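PDB 4FGQ: periplasmic protein from Legionella pneumophila subsp. pneumophila, which probably acts as a calcium-dependent periplasmic cysteine protease of the bacterial transglutaminase-like family. Local coordinates for residues Asp69-Glu77 and Leu182-Met192; Glu131-Ser139 and Lys146-Lys154. All blocks are in the same frame, centred on the assembly; numbering follows the deposited sequence. Where two conformers were deposited one is given.

Contact 1 (Asp69-Glu77 and Leu182-Met192); sequences DDYWKSPVE and LGKWDALMKRM
Arg191 meets Tyr71 with a flat group: the phenol end of Tyr71 lies over one face of the guanidinium, with Tyr71 OH only 2.9 Å from Arg191 CZ and the two planes 24° apart. The hydroxyl is not bonded to the arginine nitrogens it covers. Instead it donates to Glu77, where Tyr71 OH sits 2.6 Å from Glu77 OE2 on the syn side of the carboxylate. Arg191 reaches this place because its chain folds at chi3 (-60°), which turns the guanidinium edge onto the other segment. There Arg191 NH2 lies 2.7 Å from Trp72 O, in the carbonyl plane, and 2.9 Å from Glu77 OE1, a salt bridge that uses the syn lone pair. The anti lone pair of the same oxygen takes the backbone N-H of Ser74. Ser74 and Glu77 form a capping box at the start of helix 75-81, so the glutamate serves both a helix end and an arginine.

On the N-terminal side of the capping box, Trp72 carries the apolar part. Lys184, extended beyond CG, crosses the indole at about a right angle and lays its CD over the five-membered ring, 3.7 Å from the centroid in a CH-pi contact. Its ammonium ends in a weak bond, Lys184 NZ to Asp70 O at 3.0 Å. The six-membered ring packs on the helix, Trp72 CZ3 lying 3.8 Å from Trp185 CB, while Leu188 CD1 touches Trp72 CB. Phe159 of the central sheet also packs on Trp72.

Asp69 and Tyr71 belong to a calcium site seen in this protein, without calcium bound in this model. Beside them, Arg191 ties Trp72 O and Glu77 to the C-terminal helix. Two donors, Ser74 N and Arg191 NH2, on Glu77 OE1 would probably favour the charged carboxylate.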
loop_
_atom_site.group_PDB
_atom_site.type_symbol
_atom_site.label_atom_id
_atom_site.label_comp_id
_atom_site.label_asym_id
_atom_site.label_seq_id
_atom_site.Cartn_x
_atom_site.Cartn_y
_atom_site.Cartn_z
ATOM N N ASP A 69 -0.117 10.277 9.996
ATOM C CA ASP A 69 0.332 10.032 11.367
ATOM C C ASP A 69 1.792 9.580 11.325
ATOM O O ASP A 69 2.243 9.049 10.310
ATOM C CB ASP A 69 -0.546 8.945 11.999
ATOM C CG ASP A 69 -0.274 8.747 13.486
ATOM O OD1 ASP A 69 -0.734 9.578 14.301
ATOM O OD2 ASP A 69 0.381 7.743 13.839
ATOM N N ASP A 70 2.534 9.797 12.410
ATOM C CA ASP A 70 3.929 9.359 12.445
ATOM C C ASP A 70 4.084 7.838 12.392
ATOM O O ASP A 70 5.070 7.330 11.865
ATOM C CB ASP A 70 4.650 9.891 13.679
ATOM C CG ASP A 70 4.992 11.357 13.564
ATOM O OD1 ASP A 70 4.744 11.970 12.503
ATOM O OD2 ASP A 70 5.534 11.892 14.539
ATOM N N TYR A 71 3.116 7.116 12.947
ATOM C CA TYR A 71 3.197 5.657 13.024
ATOM C C TYR A 71 2.775 5.003 11.713
ATOM O O TYR A 71 1.720 5.334 11.160
ATOM C CB TYR A 71 2.304 5.155 14.160
ATOM C CG TYR A 71 2.403 3.670 14.433
ATOM C CD1 TYR A 71 1.441 2.788 13.960
ATOM C CD2 TYR A 71 3.450 3.156 15.185
ATOM C CE1 TYR A 71 1.527 1.431 14.220
ATOM C CE2 TYR A 71 3.541 1.803 15.451
ATOM C CZ TYR A 71 2.580 0.948 14.965
ATOM O OH TYR A 71 2.676 -0.397 15.232
ATOM N N TRP A 72 3.593 4.072 11.218
ATOM C CA TRP A 72 3.265 3.322 10.003
ATOM C C TRP A 72 2.652 1.978 10.373
ATOM O O TRP A 72 3.268 1.199 11.105
ATOM C CB TRP A 72 4.515 3.064 9.156
ATOM C CG TRP A 72 5.096 4.278 8.490
ATOM C CD1 TRP A 72 4.848 5.587 8.794
ATOM C CD2 TRP A 72 6.027 4.288 7.398
ATOM N NE1 TRP A 72 5.575 6.412 7.958
ATOM C CE2 TRP A 72 6.298 5.636 7.089
ATOM C CE3 TRP A 72 6.659 3.286 6.655
ATOM C CZ2 TRP A 72 7.184 6.006 6.069
ATOM C CZ3 TRP A 72 7.529 3.657 5.640
ATOM C CH2 TRP A 72 7.783 5.002 5.360
ATOM N N LYS A 73 1.455 1.694 9.863
ATOM C CA LYS A 73 0.751 0.455 10.196
ATOM C C LYS A 73 1.134 -0.709 9.294
ATOM O O LYS A 73 1.198 -0.557 8.074
ATOM C CB LYS A 73 -0.764 0.650 10.065
ATOM C CG LYS A 73 -1.355 1.727 10.957
ATOM C CD LYS A 73 -2.893 1.691 10.861
ATOM C CE LYS A 73 -3.525 2.899 11.523
ATOM N NZ LYS A 73 -5.014 2.761 11.609
ATOM N N SER A 74 1.363 -1.876 9.894
ATOM C CA SER A 74 1.470 -3.114 9.115
ATOM C C SER A 74 0.113 -3.431 8.530
ATOM O O SER A 74 -0.893 -2.926 9.026
ATOM C CB SER A 74 1.921 -4.273 10.013
ATOM O OG SER A 74 0.902 -4.649 10.912
ATOM N N PRO A 75 0.075 -4.267 7.477
ATOM C CA PRO A 75 -1.196 -4.702 6.885
ATOM C C PRO A 75 -2.182 -5.248 7.923
ATOM O O PRO A 75 -3.358 -4.899 7.885
ATOM C CB PRO A 75 -0.760 -5.811 5.926
ATOM C CG PRO A 75 0.611 -5.350 5.466
ATOM C CD PRO A 75 1.233 -4.701 6.671
ATOM N N VAL A 76 -1.715 -6.077 8.851
ATOM C CA VAL A 76 -2.612 -6.603 9.874
ATOM C C VAL A 76 -3.212 -5.485 10.742
ATOM O O VAL A 76 -4.399 -5.510 11.072
ATOM C CB VAL A 76 -1.921 -7.676 10.737
ATOM C CG1 VAL A 76 -2.786 -8.045 11.936
ATOM C CG2 VAL A 76 -1.623 -8.916 9.887
ATOM N N GLU A 77 -2.399 -4.498 11.097
ATOM C CA GLU A 77 -2.882 -3.381 11.904
ATOM C C GLU A 77 -3.925 -2.557 11.146
ATOM O O GLU A 77 -4.907 -2.088 11.732
ATOM C CB GLU A 77 -1.718 -2.493 12.352
ATOM C CG GLU A 77 -0.822 -3.137 13.399
ATOM C CD GLU A 77 0.404 -2.292 13.698
ATOM O OE1 GLU A 77 1.182 -2.028 12.758
ATOM O OE2 GLU A 77 0.569 -1.866 14.859
ATOM N N LEU A 182 15.263 3.375 6.464
ATOM C CA LEU A 182 13.979 3.970 6.789
ATOM C C LEU A 182 13.499 3.251 8.052
ATOM O O LEU A 182 12.970 2.139 7.983
ATOM C CB LEU A 182 13.016 3.727 5.623
ATOM C CG LEU A 182 11.915 4.690 5.177
ATOM C CD1 LEU A 182 12.445 6.095 5.030
ATOM C CD2 LEU A 182 11.339 4.205 3.848
ATOM N N GLY A 183 13.711 3.883 9.205
ATOM C CA GLY A 183 13.487 3.255 10.501
ATOM C C GLY A 183 12.117 2.644 10.744
ATOM O O GLY A 183 12.023 1.522 11.250
ATOM N N LYS A 184 11.060 3.373 10.395
ATOM C CA LYS A 184 9.696 2.904 10.631
ATOM C C LYS A 184 9.371 1.714 9.761
ATOM O O LYS A 184 8.569 0.866 10.138
ATOM C CB LYS A 184 8.684 3.998 10.309
ATOM C CG LYS A 184 8.791 5.230 11.159
ATOM C CD LYS A 184 8.119 6.376 10.438
ATOM C CE LYS A 184 8.078 7.584 11.316
ATOM N NZ LYS A 184 7.389 8.728 10.656
ATOM N N TRP A 185 9.975 1.690 8.580
ATOM C CA TRP A 185 9.745 0.643 7.598
ATOM C C TRP A 185 10.453 -0.622 8.056
ATOM O O TRP A 185 9.890 -1.711 8.006
ATOM C CB TRP A 185 10.265 1.106 6.234
ATOM C CG TRP A 185 10.099 0.137 5.093
ATOM C CD1 TRP A 185 11.087 -0.357 4.300
ATOM C CD2 TRP A 185 8.870 -0.424 4.598
ATOM N NE1 TRP A 185 10.560 -1.199 3.346
ATOM C CE2 TRP A 185 9.201 -1.261 3.511
ATOM C CE3 TRP A 185 7.531 -0.309 4.976
ATOM C CZ2 TRP A 185 8.237 -1.973 2.791
ATOM C CZ3 TRP A 185 6.574 -1.017 4.266
ATOM C CH2 TRP A 185 6.932 -1.838 3.184
ATOM N N ASP A 186 11.695 -0.466 8.503
ATOM C CA ASP A 186 12.444 -1.576 9.077
ATOM C C ASP A 186 11.666 -2.192 10.240
ATOM O O ASP A 186 11.460 -3.405 10.292
ATOM C CB ASP A 186 13.811 -1.087 9.558
ATOM C CG ASP A 186 14.683 -2.207 10.086
ATOM O OD1 ASP A 186 14.889 -3.207 9.363
ATOM O OD2 ASP A 186 15.166 -2.083 11.232
ATOM N N ALA A 187 11.224 -1.342 11.162
ATOM C CA ALA A 187 10.438 -1.783 12.312
ATOM C C ALA A 187 9.106 -2.399 11.890
ATOM O O ALA A 187 8.631 -3.356 12.505
ATOM C CB ALA A 187 10.204 -0.621 13.265
ATOM N N LEU A 188 8.503 -1.838 10.847
ATOM C CA LEU A 188 7.232 -2.354 10.350
ATOM C C LEU A 188 7.400 -3.787 9.853
ATOM O O LEU A 188 6.599 -4.662 10.200
ATOM C CB LEU A 188 6.645 -1.457 9.241
ATOM C CG LEU A 188 5.259 -1.778 8.656
ATOM C CD1 LEU A 188 4.645 -0.531 8.046
ATOM C CD2 LEU A 188 5.316 -2.854 7.593
ATOM N N MET A 189 8.427 -4.034 9.052
ATOM C CA MET A 189 8.626 -5.367 8.499
ATOM C C MET A 189 8.971 -6.397 9.575
ATOM O O MET A 189 8.704 -7.588 9.412
ATOM C CB MET A 189 9.670 -5.334 7.383
ATOM C CG MET A 189 9.179 -4.574 6.163
ATOM S SD MET A 189 10.243 -4.740 4.731
ATOM C CE MET A 189 11.717 -3.850 5.262
ATOM N N LYS A 190 9.545 -5.933 10.680
ATOM C CA LYS A 190 9.866 -6.822 11.791
ATOM C C LYS A 190 8.622 -7.211 12.589
ATOM O O LYS A 190 8.565 -8.303 13.153
ATOM C CB LYS A 190 10.938 -6.202 12.687
ATOM C CG LYS A 190 12.317 -6.219 12.050
ATOM C CD LYS A 190 13.363 -5.542 12.920
ATOM C CE LYS A 190 14.704 -5.512 12.205
ATOM N NZ LYS A 190 15.705 -4.682 12.920
ATOM N N ARG A 191 7.623 -6.331 12.619
ATOM C CA ARG A 191 6.341 -6.656 13.249
ATOM C C ARG A 191 5.599 -7.718 12.444
ATOM O O ARG A 191 4.785 -8.466 12.984
ATOM C CB ARG A 191 5.452 -5.412 13.390
ATOM C CG ARG A 191 5.952 -4.399 14.398
ATOM C CD ARG A 191 4.819 -3.536 14.951
ATOM N NE ARG A 191 4.121 -2.766 13.926
ATOM C CZ ARG A 191 4.568 -1.628 13.399
ATOM N NH1 ARG A 191 5.729 -1.115 13.782
ATOM N NH2 ARG A 191 3.842 -1.000 12.486
ATOM N N MET A 192 5.891 -7.781 11.148
ATOM C CA MET A 192 5.217 -8.712 10.251
ATOM C C MET A 192 5.806 -10.114 10.340
ATOM O O MET A 192 5.169 -11.091 9.946
ATOM C CB MET A 192 5.283 -8.198 8.816
ATOM C CG MET A 192 4.530 -6.891 8.621
ATOM S SD MET A 192 4.678 -6.320 6.924
ATOM C CE MET A 192 3.825 -7.637 6.051
HETATM O O HOH W 1 4.454 9.207 8.956
HETATM O O HOH W 2 1.906 -7.293 11.735
#

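Contact 2 (Glu131-Ser139 and Lys146-Lys154); sequences ESEPLILDS and KASARPDLK
Glu133 begins the contact by reaching Ser148, and the chain then meets the other segment step by step as far as Asp138. With CG anti to the backbone N (chi1 -179°) and the rest extended, the Glu133 side chain crosses that of Lys146 and brings its carboxylate to the start of the 3-10 segment 147-149. Glu133 OE2 lies 2.7 Å from Ser148 N, met nearly along its C-O axis; the Ser148 hydroxyl is closer still, at a separation too short to be taken literally. A long acidic side chain suits a place where it must span to a backbone N-H at a turn.

Pro134 follows, its carbonyl O 2.9 Å from Ala147 N, while its ring rests against the small Ala147 methyl. Leu135 faces Lys146 in a non-hydrogen-bonded antiparallel pair, and Leu135 CD2 lies 3.5 Å from Lys146 CG, on the aliphatic stem of the lysine. Ile136 turns to the other face, where its CG2 slides past Leu153, 4.0 Å from Leu153 CD1, and its CG1 approaches the Arg150 stem.

Asp138 ends the walk. Arg150, bent at chi2 and chi3, presents its guanidinium almost coplanar with the carboxylate, the planes 8° apart. Both end nitrogens converge on one oxygen: Asp138 OD2 is 2.9 Å from Arg150 NH1 and 3.1 Å from Arg150 NH2. The side edge of the guanidinium grips Asp152, Arg150 NE standing 3.0 Å from Asp152 OD1. Leu153 CD1 lies over one guanidinium face, and two waters join the rim.

Asp138 OD1 is hydrogen-bonded to His121 NE2, consistent with the Cys-His-Asp triad expected in this family, with Cys86 the probable nucleophile. Arg150, held by Asp152, grips OD2 in plane while OD1 meets His121 and Leu140 N; together they would restrain the carboxylate's rotation.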
loop_
_atom_site.group_PDB
_atom_site.type_symbol
_atom_site.label_atom_id
_atom_site.label_comp_id
_atom_site.label_asym_id
_atom_site.label_seq_id
_atom_site.Cartn_x
_atom_site.Cartn_y
_atom_site.Cartn_z
ATOM N N GLU A 131 12.080 1.788 -16.528
ATOM C CA GLU A 131 12.283 2.995 -17.318
ATOM C C GLU A 131 10.940 3.586 -17.757
ATOM O O GLU A 131 10.890 4.652 -18.371
ATOM C CB GLU A 131 13.159 2.688 -18.541
ATOM C CG GLU A 131 14.571 2.195 -18.214
ATOM C CD GLU A 131 14.621 0.758 -17.701
ATOM O OE1 GLU A 131 15.502 0.461 -16.864
ATOM O OE2 GLU A 131 13.790 -0.075 -18.133
ATOM N N SER A 132 9.854 2.894 -17.424
ATOM C CA SER A 132 8.530 3.287 -17.872
ATOM C C SER A 132 7.920 4.284 -16.905
ATOM O O SER A 132 8.286 4.345 -15.730
ATOM C CB SER A 132 7.605 2.056 -18.029
ATOM O OG SER A 132 8.032 1.242 -19.101
ATOM N N GLU A 133 6.995 5.082 -17.418
ATOM C CA GLU A 133 6.219 5.980 -16.592
ATOM C C GLU A 133 5.340 5.153 -15.647
ATOM O O GLU A 133 4.625 4.260 -16.100
ATOM C CB GLU A 133 5.339 6.808 -17.513
ATOM C CG GLU A 133 4.479 7.809 -16.820
ATOM C CD GLU A 133 3.757 8.698 -17.802
ATOM O OE1 GLU A 133 3.776 8.421 -19.023
ATOM O OE2 GLU A 133 3.165 9.680 -17.346
ATOM N N PRO A 134 5.390 5.439 -14.335
ATOM C CA PRO A 134 4.636 4.596 -13.402
ATOM C C PRO A 134 3.155 4.944 -13.344
ATOM O O PRO A 134 2.770 6.059 -13.707
ATOM C CB PRO A 134 5.299 4.880 -12.050
ATOM C CG PRO A 134 5.844 6.273 -12.192
ATOM C CD PRO A 134 6.255 6.408 -13.637
ATOM N N LEU A 135 2.349 3.971 -12.930
ATOM C CA LEU A 135 0.917 4.151 -12.719
ATOM C C LEU A 135 0.710 4.371 -11.228
ATOM O O LEU A 135 1.332 3.691 -10.406
ATOM C CB LEU A 135 0.177 2.905 -13.181
ATOM C CG LEU A 135 0.404 2.512 -14.636
ATOM C CD1 LEU A 135 -0.545 1.367 -15.018
ATOM C CD2 LEU A 135 0.203 3.702 -15.543
ATOM N N ILE A 136 -0.154 5.324 -10.877
ATOM C CA ILE A 136 -0.306 5.741 -9.492
ATOM C C ILE A 136 -1.569 5.170 -8.848
ATOM O O ILE A 136 -2.694 5.455 -9.282
ATOM C CB ILE A 136 -0.336 7.286 -9.381
ATOM C CG1 ILE A 136 0.907 7.915 -10.027
ATOM C CG2 ILE A 136 -0.461 7.693 -7.930
ATOM C CD1 ILE A 136 2.214 7.515 -9.373
ATOM N N LEU A 137 -1.380 4.363 -7.807
ATOM C CA LEU A 137 -2.485 3.806 -7.024
ATOM C C LEU A 137 -2.628 4.672 -5.769
ATOM O O LEU A 137 -1.765 4.638 -4.867
ATOM C CB LEU A 137 -2.190 2.358 -6.630
ATOM C CG LEU A 137 -2.488 1.301 -7.700
ATOM C CD1 LEU A 137 -1.470 1.361 -8.852
ATOM C CD2 LEU A 137 -2.511 -0.093 -7.067
ATOM N N ASP A 138 -3.712 5.449 -5.724
ATOM C CA ASP A 138 -3.908 6.495 -4.726
ATOM C C ASP A 138 -5.105 6.144 -3.868
ATOM O O ASP A 138 -5.949 5.342 -4.276
ATOM C CB ASP A 138 -4.165 7.814 -5.468
ATOM C CG ASP A 138 -3.900 9.043 -4.626
ATOM O OD1 ASP A 138 -3.901 8.944 -3.388
ATOM O OD2 ASP A 138 -3.715 10.121 -5.230
ATOM N N SER A 139 -5.156 6.738 -2.679
ATOM C CA SER A 139 -6.285 6.622 -1.768
ATOM C C SER A 139 -7.251 7.814 -1.881
ATOM O O SER A 139 -8.345 7.784 -1.315
ATOM C CB SER A 139 -5.774 6.516 -0.323
ATOM O OG SER A 139 -4.739 7.460 -0.087
ATOM N N LYS A 146 -1.410 7.520 -14.989
ATOM C CA LYS A 146 0.021 7.665 -15.230
ATOM C C LYS A 146 0.580 8.847 -14.457
ATOM O O LYS A 146 -0.137 9.808 -14.170
ATOM C CB LYS A 146 0.285 7.890 -16.723
ATOM C CG LYS A 146 0.343 6.621 -17.554
ATOM C CD LYS A 146 0.498 6.927 -19.047
ATOM C CE LYS A 146 -0.798 7.462 -19.660
ATOM N NZ LYS A 146 -0.946 8.936 -19.521
ATOM N N ALA A 147 1.871 8.796 -14.141
ATOM C CA ALA A 147 2.505 9.901 -13.425
ATOM C C ALA A 147 2.299 11.266 -14.093
ATOM O O ALA A 147 2.052 12.254 -13.403
ATOM C CB ALA A 147 3.994 9.629 -13.217
ATOM N N SER A 148 2.389 11.332 -15.421
ATOM C CA SER A 148 2.225 12.619 -16.110
ATOM C C SER A 148 0.793 13.137 -16.026
ATOM O O SER A 148 0.545 14.322 -16.258
ATOM C CB SER A 148 2.648 12.531 -17.574
ATOM O OG SER A 148 1.872 11.551 -18.243
ATOM N N ALA A 149 -0.142 12.250 -15.703
ATOM C CA ALA A 149 -1.538 12.645 -15.500
ATOM C C ALA A 149 -1.795 12.981 -14.032
ATOM O O ALA A 149 -2.937 13.229 -13.628
ATOM C CB ALA A 149 -2.482 11.558 -15.980
ATOM N N ARG A 150 -0.732 12.970 -13.232
ATOM C CA ARG A 150 -0.808 13.409 -11.833
ATOM C C ARG A 150 0.215 14.512 -11.549
ATOM O O ARG A 150 1.116 14.337 -10.725
ATOM C CB ARG A 150 -0.574 12.225 -10.881
ATOM C CG ARG A 150 -1.594 11.093 -10.979
ATOM C CD ARG A 150 -3.000 11.574 -10.650
ATOM N NE ARG A 150 -3.009 12.290 -9.373
ATOM C CZ ARG A 150 -3.266 11.735 -8.190
ATOM N NH1 ARG A 150 -3.542 10.437 -8.096
ATOM N NH2 ARG A 150 -3.239 12.492 -7.092
ATOM N N PRO A 151 0.083 15.665 -12.224
ATOM C CA PRO A 151 1.068 16.726 -12.003
ATOM C C PRO A 151 0.944 17.313 -10.594
ATOM O O PRO A 151 1.799 18.102 -10.195
ATOM C CB PRO A 151 0.685 17.776 -13.052
ATOM C CG PRO A 151 -0.783 17.579 -13.243
ATOM C CD PRO A 151 -0.988 16.089 -13.147
ATOM N N ASP A 152 -0.105 16.934 -9.864
ATOM C CA ASP A 152 -0.285 17.403 -8.493
ATOM C C ASP A 152 0.647 16.680 -7.519
ATOM O O ASP A 152 0.807 17.110 -6.376
ATOM C CB ASP A 152 -1.738 17.240 -8.040
ATOM C CG ASP A 152 -2.232 15.805 -8.142
ATOM O OD1 ASP A 152 -2.068 15.177 -9.211
ATOM O OD2 ASP A 152 -2.798 15.303 -7.153
ATOM N N LEU A 153 1.269 15.595 -7.973
ATOM C CA LEU A 153 2.147 14.800 -7.111
ATOM C C LEU A 153 3.596 14.924 -7.560
ATOM O O LEU A 153 3.923 14.604 -8.707
ATOM C CB LEU A 153 1.739 13.327 -7.129
ATOM C CG LEU A 153 0.349 12.967 -6.610
ATOM C CD1 LEU A 153 0.106 11.473 -6.761
ATOM C CD2 LEU A 153 0.160 13.400 -5.155
ATOM N N LYS A 154 4.458 15.395 -6.660
ATOM C CA LYS A 154 5.890 15.505 -6.950
ATOM C C LYS A 154 6.645 14.525 -6.059
ATOM O O LYS A 154 6.802 14.763 -4.863
ATOM C CB LYS A 154 6.369 16.934 -6.693
ATOM C CG LYS A 154 7.831 17.177 -7.077
ATOM C CD LYS A 154 8.226 18.626 -6.836
ATOM C CE LYS A 154 9.666 18.878 -7.293
ATOM N NZ LYS A 154 10.114 20.275 -7.036
HETATM O O HOH W 3 -4.001 7.973 -9.672
HETATM O O HOH W 4 -3.969 12.595 -4.263
#

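Overall arrangement
Contact 1 (69-77 with 182-192) and contact 2 (131-139 with 146-154) lie on opposite sides of the chain's centre, 24 Å apart between centres and about 11 Å between nearest atoms. In sequence, contact 2 is nested inside the loop that contact 1 closes. One joins the C-terminal helix to the calcium-binding loop; the other joins strand 135-137 to the outermost strand 145-146 and the 3-10 turn leading to strand 153-159. Contact 1 holds the calcium ligands Asp69 and Tyr71; the Asp138 side chain of contact 2 is about 10 Å from that of Glu87, another ligand. Helix 86-100, beginning with the probable nucleophile Cys86, packs on Pro75, Leu188 and Met192, and on Leu137 and Ser139.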